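Local coordinates for probable enoyl-CoA hydratase/isomerase (Pseudomonas aeruginosa PAO1, PDB 5YLO), which probably shifts the double bond of enoyl-CoA esters as a Delta3,Delta2-enoyl-CoA isomerase of the crotonase family, serving unsaturated fatty acid metabolism, at residues E45-P48 against A49-A52; A211-K214 against R215-D219; A160-R163 against L164-D168; G115-L118 against A119-C122. All coordinates share one frame; numbering follows the deposited sequence.

Interaction 1: residues E45-P48 against A49-A52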
loop_
_atom_site.group_PDB
_atom_site.type_symbol
_atom_site.label_atom_id
_atom_site.label_comp_id
_atom_site.label_asym_id
_atom_site.label_seq_id
_atom_site.Cartn_x
_atom_site.Cartn_y
_atom_site.Cartn_z
ATOM N N GLU A 45 -1.355 14.476 25.266
ATOM C CA GLU A 45 -2.731 14.350 24.791
ATOM C C GLU A 45 -3.677 15.230 25.599
ATOM O O GLU A 45 -4.531 15.924 25.036
ATOM C CB GLU A 45 -3.181 12.892 24.856
ATOM C CG GLU A 45 -2.947 12.108 23.586
ATOM C CD GLU A 45 -3.753 10.829 23.550
ATOM O OE1 GLU A 45 -4.899 10.838 24.047
ATOM O OE2 GLU A 45 -3.239 9.814 23.034
ATOM N N ARG A 46 -3.535 15.215 26.926
ATOM C CA ARG A 46 -4.444 15.972 27.781
ATOM C C ARG A 46 -4.164 17.469 27.737
ATOM O O ARG A 46 -5.080 18.273 27.941
ATOM C CB ARG A 46 -4.350 15.459 29.219
ATOM C CG ARG A 46 -5.004 14.103 29.448
ATOM C CD ARG A 46 -4.259 13.285 30.498
ATOM N NE ARG A 46 -3.573 14.128 31.474
ATOM C CZ ARG A 46 -2.981 13.672 32.574
ATOM N NH1 ARG A 46 -2.995 12.376 32.852
ATOM N NH2 ARG A 46 -2.377 14.516 33.400
ATOM N N ASP A 47 -2.927 17.863 27.471
ATOM C CA ASP A 47 -2.540 19.268 27.566
ATOM C C ASP A 47 -3.087 20.062 26.385
ATOM O O ASP A 47 -2.803 19.715 25.231
ATOM C CB ASP A 47 -1.018 19.376 27.630
ATOM C CG ASP A 47 -0.537 20.729 28.130
ATOM O OD1 ASP A 47 -1.267 21.730 27.976
ATOM O OD2 ASP A 47 0.585 20.789 28.676
ATOM N N PRO A 48 -3.871 21.119 26.614
ATOM C CA PRO A 48 -4.332 21.944 25.487
ATOM C C PRO A 48 -3.238 22.805 24.887
ATOM O O PRO A 48 -3.394 23.275 23.753
ATOM C CB PRO A 48 -5.442 22.808 26.107
ATOM C CG PRO A 48 -5.772 22.153 27.423
ATOM C CD PRO A 48 -4.496 21.527 27.882
ATOM N N ALA A 49 -2.136 23.026 25.607
ATOM C CA ALA A 49 -1.074 23.878 25.083
ATOM C C ALA A 49 -0.370 23.223 23.905
ATOM O O ALA A 49 -0.097 23.883 22.895
ATOM C CB ALA A 49 -0.071 24.211 26.186
ATOM N N VAL A 50 -0.069 21.934 24.012
ATOM C CA VAL A 50 0.659 21.231 22.962
ATOM C C VAL A 50 -0.299 20.890 21.828
ATOM O O VAL A 50 -1.368 20.309 22.049
ATOM C CB VAL A 50 1.343 19.972 23.520
ATOM C CG1 VAL A 50 0.409 19.239 24.447
ATOM C CG2 VAL A 50 1.789 19.060 22.386
ATOM N N ARG A 51 0.083 21.265 20.610
ATOM C CA ARG A 51 -0.690 20.973 19.417
ATOM C C ARG A 51 0.100 20.150 18.412
ATOM O O ARG A 51 -0.453 19.750 17.380
ATOM C CB ARG A 51 -1.174 22.283 18.780
ATOM C CG ARG A 51 -2.086 23.074 19.706
ATOM C CD ARG A 51 -1.922 24.574 19.542
ATOM N NE ARG A 51 -2.267 25.019 18.198
ATOM C CZ ARG A 51 -3.511 25.182 17.760
ATOM N NH1 ARG A 51 -4.539 24.929 18.559
ATOM N NH2 ARG A 51 -3.727 25.592 16.518
ATOM N N ALA A 52 1.373 19.886 18.688
ATOM C CA ALA A 52 2.204 19.008 17.883
ATOM C C ALA A 52 3.306 18.464 18.779
ATOM O O ALA A 52 3.731 19.126 19.730
ATOM C CB ALA A 52 2.798 19.732 16.669
#
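D47 overlaps the peptide that follows P48, and its carboxylate OD1 accepts the backbone N-H of A49 at 2.8 Å. The bond is fairly straight, 160° at the hydrogen, yet the donor approaches from above the carboxylate plane, 44° out of it. With CG swung anti to the backbone N of D47 (chi1 -163°), the carboxylate is carried forward along the chain, and the methyl of A49 lies close by it, CB at 3.3 Å from D47 OD1. V50 folds back onto the same residue with one branch: its CG1 rests 3.5 Å from D47 CB and 3.3 Å from D47 O. P48 stands in the middle, where its ring limits the backbone of the turn. K101 clasps the bend from outside, its NZ hydrogen-bonded to both D47 O and V50 O, while R51 sends NE to the carbonyl of A203. An aspartate oxygen bonded to the N-H two residues on, across a proline, is an Asx turn of the Asx-Pro kind; here it follows helix 31-46 and leads the chain into strand 52-56 of the main crotonase sheet.

Interaction 2: residues A211-K214 against R215-D219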
loop_
_atom_site.group_PDB
_atom_site.type_symbol
_atom_site.label_atom_id
_atom_site.label_comp_id
_atom_site.label_asym_id
_atom_site.label_seq_id
_atom_site.Cartn_x
_atom_site.Cartn_y
_atom_site.Cartn_z
ATOM N N ALA A 211 -7.289 15.202 15.087
ATOM C CA ALA A 211 -7.526 14.057 15.960
ATOM C C ALA A 211 -8.613 13.154 15.393
ATOM O O ALA A 211 -8.448 11.929 15.330
ATOM C CB ALA A 211 -7.898 14.536 17.364
ATOM N N GLN A 212 -9.734 13.742 14.973
ATOM C CA GLN A 212 -10.791 12.950 14.353
ATOM C C GLN A 212 -10.318 12.332 13.044
ATOM O O GLN A 212 -10.616 11.167 12.757
ATOM C CB GLN A 212 -12.028 13.814 14.118
ATOM C CG GLN A 212 -12.710 14.283 15.388
ATOM C CD GLN A 212 -13.938 15.125 15.107
ATOM O OE1 GLN A 212 -13.870 16.123 14.388
ATOM N NE2 GLN A 212 -15.072 14.725 15.669
ATOM N N THR A 213 -9.578 13.098 12.240
ATOM C CA THR A 213 -9.059 12.571 10.981
ATOM C C THR A 213 -8.078 11.430 11.220
ATOM O O THR A 213 -8.103 10.419 10.508
ATOM C CB THR A 213 -8.395 13.690 10.177
ATOM O OG1 THR A 213 -9.402 14.570 9.660
ATOM C CG2 THR A 213 -7.580 13.122 9.020
ATOM N N LYS A 214 -7.209 11.569 12.224
ATOM C CA LYS A 214 -6.237 10.517 12.503
ATOM C C LYS A 214 -6.927 9.237 12.960
ATOM O O LYS A 214 -6.479 8.131 12.636
ATOM C CB LYS A 214 -5.226 10.997 13.545
ATOM C CG LYS A 214 -4.101 10.012 13.812
ATOM C CD LYS A 214 -2.998 10.631 14.655
ATOM C CE LYS A 214 -1.947 9.597 15.023
ATOM N NZ LYS A 214 -0.782 10.213 15.721
ATOM N N ARG A 215 -8.028 9.366 13.707
ATOM C CA ARG A 215 -8.798 8.187 14.092
ATOM C C ARG A 215 -9.499 7.556 12.896
ATOM O O ARG A 215 -9.633 6.329 12.835
ATOM C CB ARG A 215 -9.820 8.551 15.169
ATOM C CG ARG A 215 -9.285 8.509 16.592
ATOM C CD ARG A 215 -10.401 8.741 17.600
ATOM N NE ARG A 215 -10.761 10.151 17.715
ATOM C CZ ARG A 215 -10.603 10.872 18.820
ATOM N NH1 ARG A 215 -10.106 10.311 19.914
ATOM N NH2 ARG A 215 -10.954 12.150 18.836
ATOM N N LEU A 216 -9.951 8.371 11.941
ATOM C CA LEU A 216 -10.626 7.829 10.767
ATOM C C LEU A 216 -9.649 7.110 9.849
ATOM O O LEU A 216 -9.974 6.051 9.296
ATOM C CB LEU A 216 -11.348 8.947 10.017
ATOM C CG LEU A 216 -12.620 9.481 10.679
ATOM C CD1 LEU A 216 -13.060 10.771 10.013
ATOM C CD2 LEU A 216 -13.731 8.441 10.619
ATOM N N LEU A 217 -8.451 7.676 9.663
ATOM C CA LEU A 217 -7.423 7.002 8.876
ATOM C C LEU A 217 -7.137 5.616 9.436
ATOM O O LEU A 217 -7.084 4.629 8.695
ATOM C CB LEU A 217 -6.141 7.837 8.860
ATOM C CG LEU A 217 -6.120 9.163 8.100
ATOM C CD1 LEU A 217 -4.969 10.018 8.596
ATOM C CD2 LEU A 217 -5.987 8.914 6.609
ATOM N N ARG A 218 -6.961 5.528 10.755
ATOM C CA ARG A 218 -6.614 4.260 11.384
ATOM C C ARG A 218 -7.779 3.280 11.326
ATOM O O ARG A 218 -7.606 2.119 10.937
ATOM C CB ARG A 218 -6.175 4.511 12.828
ATOM C CG ARG A 218 -5.661 3.292 13.571
ATOM C CD ARG A 218 -5.029 3.691 14.901
ATOM N NE ARG A 218 -5.944 4.453 15.749
ATOM C CZ ARG A 218 -5.872 5.767 15.939
ATOM N NH1 ARG A 218 -4.922 6.477 15.345
ATOM N NH2 ARG A 218 -6.750 6.373 16.726
ATOM N N ASP A 219 -8.981 3.730 11.698
ATOM C CA ASP A 219 -10.139 2.845 11.655
ATOM C C ASP A 219 -10.485 2.435 10.229
ATOM O O ASP A 219 -10.957 1.315 10.005
ATOM C CB ASP A 219 -11.347 3.515 12.315
ATOM C CG ASP A 219 -11.203 3.646 13.821
ATOM O OD1 ASP A 219 -10.282 3.025 14.392
ATOM O OD2 ASP A 219 -12.021 4.368 14.435
#
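R215 and K214 bury the most surface here, and each works with a neighbour one turn away on helix 207-220. R215 runs back toward A211: CG lies 3.7 Å from A211 O, and after the bend at chi3 (-78°) the guanidinium comes alongside the methyl, with NH2 at 4.1 Å from A211 CB. This is a loose contact, made mostly by the aliphatic stem, and NH1 of the head makes a long, weak ion pair with D100.

K214 goes the other way. Its CG is anti to the backbone N and the rest of the chain is fully extended, which carries the ammonium well away from the helix to a salt bridge with D123 and a hydrogen bond to L99 O. The stem is met by R218, whose chain also bends at chi3 and brings NH1 to 3.9 Å from K214 CG and 3.5 Å from K214 O. T213 adds a methyl contact, CG2 to L217 CD1 at 4.1 Å, while its OG1 bonds A209 O as well as D145 and Y142 of the second subunit. Beneath these side chains run the regular helical bonds, among them L217 N to T213 O at 2.9 Å and 167° at the hydrogen.

The aliphatic stems make much of the contact, and the K214 ammonium is led away to D123. The like-charged ends K214 NZ and R218 NH1 stand 5.6 Å apart, and the D123 carboxylate, paired with K214 NZ, would be expected to ease the repulsion.

Interaction 3: residues A160-R163 against L164-D168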
loop_
_atom_site.group_PDB
_atom_site.type_symbol
_atom_site.label_atom_id
_atom_site.label_comp_id
_atom_site.label_asym_id
_atom_site.label_seq_id
_atom_site.Cartn_x
_atom_site.Cartn_y
_atom_site.Cartn_z
ATOM N N ALA A 160 9.917 -4.875 -0.272
ATOM C CA ALA A 160 10.889 -3.930 0.268
ATOM C C ALA A 160 11.049 -4.105 1.771
ATOM O O ALA A 160 12.163 -4.007 2.300
ATOM C CB ALA A 160 10.473 -2.499 -0.067
ATOM N N ALA A 161 9.948 -4.376 2.474
ATOM C CA ALA A 161 10.025 -4.642 3.905
ATOM C C ALA A 161 10.803 -5.916 4.198
ATOM O O ALA A 161 11.481 -6.002 5.228
ATOM C CB ALA A 161 8.619 -4.730 4.500
ATOM N N LYS A 162 10.725 -6.911 3.312
ATOM C CA LYS A 162 11.453 -8.153 3.536
ATOM C C LYS A 162 12.932 -8.015 3.200
ATOM O O LYS A 162 13.761 -8.727 3.778
ATOM C CB LYS A 162 10.823 -9.288 2.728
ATOM C CG LYS A 162 9.408 -9.635 3.164
ATOM C CD LYS A 162 8.784 -10.679 2.258
ATOM C CE LYS A 162 7.339 -10.939 2.639
ATOM N NZ LYS A 162 6.686 -11.864 1.676
ATOM N N ARG A 163 13.285 -7.114 2.278
ATOM C CA ARG A 163 14.697 -6.833 2.039
ATOM C C ARG A 163 15.345 -6.224 3.274
ATOM O O ARG A 163 16.456 -6.608 3.657
ATOM C CB ARG A 163 14.862 -5.900 0.838
ATOM C CG ARG A 163 14.646 -6.562 -0.511
ATOM C CD ARG A 163 15.012 -5.636 -1.662
ATOM N NE ARG A 163 14.696 -6.242 -2.953
ATOM C CZ ARG A 163 15.537 -6.999 -3.651
ATOM N NH1 ARG A 163 16.755 -7.244 -3.187
ATOM N NH2 ARG A 163 15.161 -7.511 -4.815
ATOM N N LEU A 164 14.656 -5.281 3.919
ATOM C CA LEU A 164 15.215 -4.619 5.091
ATOM C C LEU A 164 15.297 -5.567 6.282
ATOM O O LEU A 164 16.252 -5.508 7.065
ATOM C CB LEU A 164 14.377 -3.390 5.440
ATOM C CG LEU A 164 14.836 -2.581 6.652
ATOM C CD1 LEU A 164 16.283 -2.153 6.475
ATOM C CD2 LEU A 164 13.933 -1.375 6.862
ATOM N N LEU A 165 14.309 -6.448 6.434
ATOM C CA LEU A 165 14.294 -7.347 7.583
ATOM C C LEU A 165 15.232 -8.535 7.393
ATOM O O LEU A 165 15.939 -8.921 8.331
ATOM C CB LEU A 165 12.869 -7.833 7.850
ATOM C CG LEU A 165 11.929 -6.833 8.526
ATOM C CD1 LEU A 165 10.475 -7.250 8.350
ATOM C CD2 LEU A 165 12.271 -6.693 10.003
ATOM N N PHE A 166 15.259 -9.128 6.200
ATOM C CA PHE A 166 16.018 -10.358 6.004
ATOM C C PHE A 166 17.484 -10.111 5.676
ATOM O O PHE A 166 18.336 -10.925 6.050
ATOM C CB PHE A 166 15.383 -11.209 4.899
ATOM C CG PHE A 166 14.001 -11.706 5.230
ATOM C CD1 PHE A 166 13.509 -11.632 6.525
ATOM C CD2 PHE A 166 13.195 -12.256 4.247
ATOM C CE1 PHE A 166 12.241 -12.089 6.829
ATOM C CE2 PHE A 166 11.925 -12.717 4.545
ATOM C CZ PHE A 166 11.447 -12.632 5.838
ATOM N N LEU A 167 17.804 -9.017 4.993
ATOM C CA LEU A 167 19.194 -8.670 4.748
ATOM C C LEU A 167 19.754 -7.883 5.924
ATOM O O LEU A 167 19.037 -7.143 6.603
ATOM C CB LEU A 167 19.333 -7.854 3.465
ATOM C CG LEU A 167 18.756 -8.494 2.205
ATOM C CD1 LEU A 167 19.059 -7.630 0.995
ATOM C CD2 LEU A 167 19.309 -9.898 2.027
ATOM N N ASP A 168 21.053 -8.038 6.159
ATOM C CA ASP A 168 21.682 -7.391 7.301
ATOM C C ASP A 168 22.130 -5.962 7.016
ATOM O O ASP A 168 22.568 -5.274 7.944
ATOM C CB ASP A 168 22.885 -8.205 7.775
ATOM C CG ASP A 168 24.173 -7.750 7.133
ATOM O OD1 ASP A 168 24.399 -8.091 5.954
ATOM O OD2 ASP A 168 24.953 -7.044 7.806
#
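Four successive helical bonds join the residues, from L164 N to A160 O through to L167 N to R163 O at 3.1 Å; in the last of these the donor stands 37° above the carbonyl plane, just where L167 leaves helical geometry.

F166 leans back over the preceding turn. With its CG beside its own backbone N (chi1 -64°), the ring comes close to K162: CG lies 3.3 Å from K162 O, and the ring carbon CE2 is 4.0 Å from K162 CB. That carbonyl oxygen also takes the F166 N-H at 2.9 Å, so the oxygen meets both the N-H and the ring root of F166. K162 touches the ring with its CB and then runs out extended, ending in a salt bridge with D123 of the third subunit. L165 treats the A161 carbonyl much as F166 treats that of K162, its CG 3.4 Å from A161 O. L167 does likewise at the end of the helix, CB 3.1 Å from R163 O.

One flank of helix 158-166 packs into its own chain: A161, L164 and L165 rest on L152 of helix 146-156, L165 also on A148, and L164 and L165 on A135, just beyond strand 132-134. Another flank belongs to the trimer, for the F166 ring meets F210 of the third subunit with planes about 35° apart and packs on T213 there, while K162 and R163 lie on F124 of that subunit, at the start of its strand 124-128.

Interaction 4: residues G115-L118 against A119-C122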
loop_
_atom_site.group_PDB
_atom_site.type_symbol
_atom_site.label_atom_id
_atom_site.label_comp_id
_atom_site.label_asym_id
_atom_site.label_seq_id
_atom_site.Cartn_x
_atom_site.Cartn_y
_atom_site.Cartn_z
ATOM N N GLY A 115 14.192 1.055 18.072
ATOM C CA GLY A 115 14.395 2.474 17.841
ATOM C C GLY A 115 13.762 2.942 16.547
ATOM O O GLY A 115 13.183 4.030 16.487
ATOM N N MET A 116 13.864 2.130 15.494
ATOM C CA MET A 116 13.166 2.447 14.255
ATOM C C MET A 116 11.659 2.322 14.429
ATOM O O MET A 116 10.900 3.152 13.916
ATOM C CB MET A 116 13.649 1.539 13.127
ATOM C CG MET A 116 13.120 1.936 11.764
ATOM S SD MET A 116 13.514 0.724 10.496
ATOM C CE MET A 116 12.396 -0.600 10.943
ATOM N N ASP A 117 11.208 1.290 15.148
ATOM C CA ASP A 117 9.779 1.131 15.398
ATOM C C ASP A 117 9.196 2.346 16.106
ATOM O O ASP A 117 8.033 2.701 15.880
ATOM C CB ASP A 117 9.524 -0.137 16.216
ATOM C CG ASP A 117 9.931 -1.402 15.482
ATOM O OD1 ASP A 117 10.130 -1.343 14.249
ATOM O OD2 ASP A 117 10.043 -2.461 16.137
ATOM N N LEU A 118 9.989 3.001 16.956
ATOM C CA LEU A 118 9.517 4.201 17.635
ATOM C C LEU A 118 9.230 5.320 16.640
ATOM O O LEU A 118 8.253 6.064 16.793
ATOM C CB LEU A 118 10.549 4.647 18.670
ATOM C CG LEU A 118 10.012 5.440 19.858
ATOM C CD1 LEU A 118 8.971 4.624 20.605
ATOM C CD2 LEU A 118 11.145 5.853 20.783
ATOM N N ALA A 119 10.064 5.449 15.606
ATOM C CA ALA A 119 9.832 6.472 14.591
ATOM C C ALA A 119 8.659 6.113 13.685
ATOM O O ALA A 119 7.951 7.006 13.207
ATOM C CB ALA A 119 11.100 6.687 13.765
ATOM N N LEU A 120 8.434 4.820 13.446
ATOM C CA LEU A 120 7.334 4.395 12.586
ATOM C C LEU A 120 5.973 4.647 13.218
ATOM O O LEU A 120 4.982 4.784 12.491
ATOM C CB LEU A 120 7.490 2.915 12.238
ATOM C CG LEU A 120 8.832 2.558 11.597
ATOM C CD1 LEU A 120 8.948 1.060 11.351
ATOM C CD2 LEU A 120 9.032 3.344 10.308
ATOM N N CYS A 121 5.901 4.713 14.547
ATOM C CA CYS A 121 4.659 5.043 15.233
ATOM C C CYS A 121 4.302 6.517 15.123
ATOM O O CYS A 121 3.171 6.893 15.452
ATOM C CB CYS A 121 4.745 4.646 16.709
ATOM S SG CYS A 121 4.917 2.863 16.995
ATOM N N CYS A 122 5.229 7.353 14.670
ATOM C CA CYS A 122 4.925 8.756 14.461
ATOM C C CYS A 122 4.257 8.954 13.104
ATOM O O CYS A 122 4.393 8.139 12.187
ATOM C CB CYS A 122 6.195 9.599 14.558
ATOM S SG CYS A 122 7.024 9.497 16.160
#
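M116 and L120 meet methyl to methyl one helical turn apart, CE of M116 at 3.8 Å from CD1 of L120. The methionine leaves the backbone with CG anti to N and then turns at its thioether (chi3 73°), which brings the terminal methyl round to the leucine. L120 in turn lies back over the same residue, its CG only 3.2 Å from M116 O. That oxygen takes the L120 N-H at 3.0 Å, in the carbonyl plane, and a weak second bond from A119 N. On the D117 side, the same CD1 of L120 lies 3.9 Å from D117 OD1, the two side chains passing at a slant. L118 faces elsewhere, onto L92 and M93 of helix 85-97, and A119 and C122 settle on A105 of strand 103-107. This helix, 114-120, runs through the middle of the chain; in crotonases the start of the equivalent helix contributes to the oxyanion hole. The side chains that meet are largely apolar; D117 brings a carboxylate among them, presenting OD1 to a leucine methyl, while its OD2 makes a weak hydrogen bond to a glycerol, probably from the crystallisation liquor, which may mark a pocket beside D117.

From the N terminus the order is interaction 1, interaction 4, interaction 3, interaction 2; all are local, three along helices and one at a turn, and they follow in series, none nesting in or crossing another. Interaction 1 closes the bend between helix 31-46 and strand 52-56. Interaction 4 sits near the chain's centre and touches interaction 3 directly, M116 SD meeting L164 CD2 at 4.2 Å, which ties helix 114-120 to helix 158-166. Interactions 1 and 3 lie on opposite sides of that centre. Interaction 2 comes within about 7 Å of interaction 1 at the nearest atoms without touching. Interactions 2 and 3 of different subunits face each other across the trimer interface.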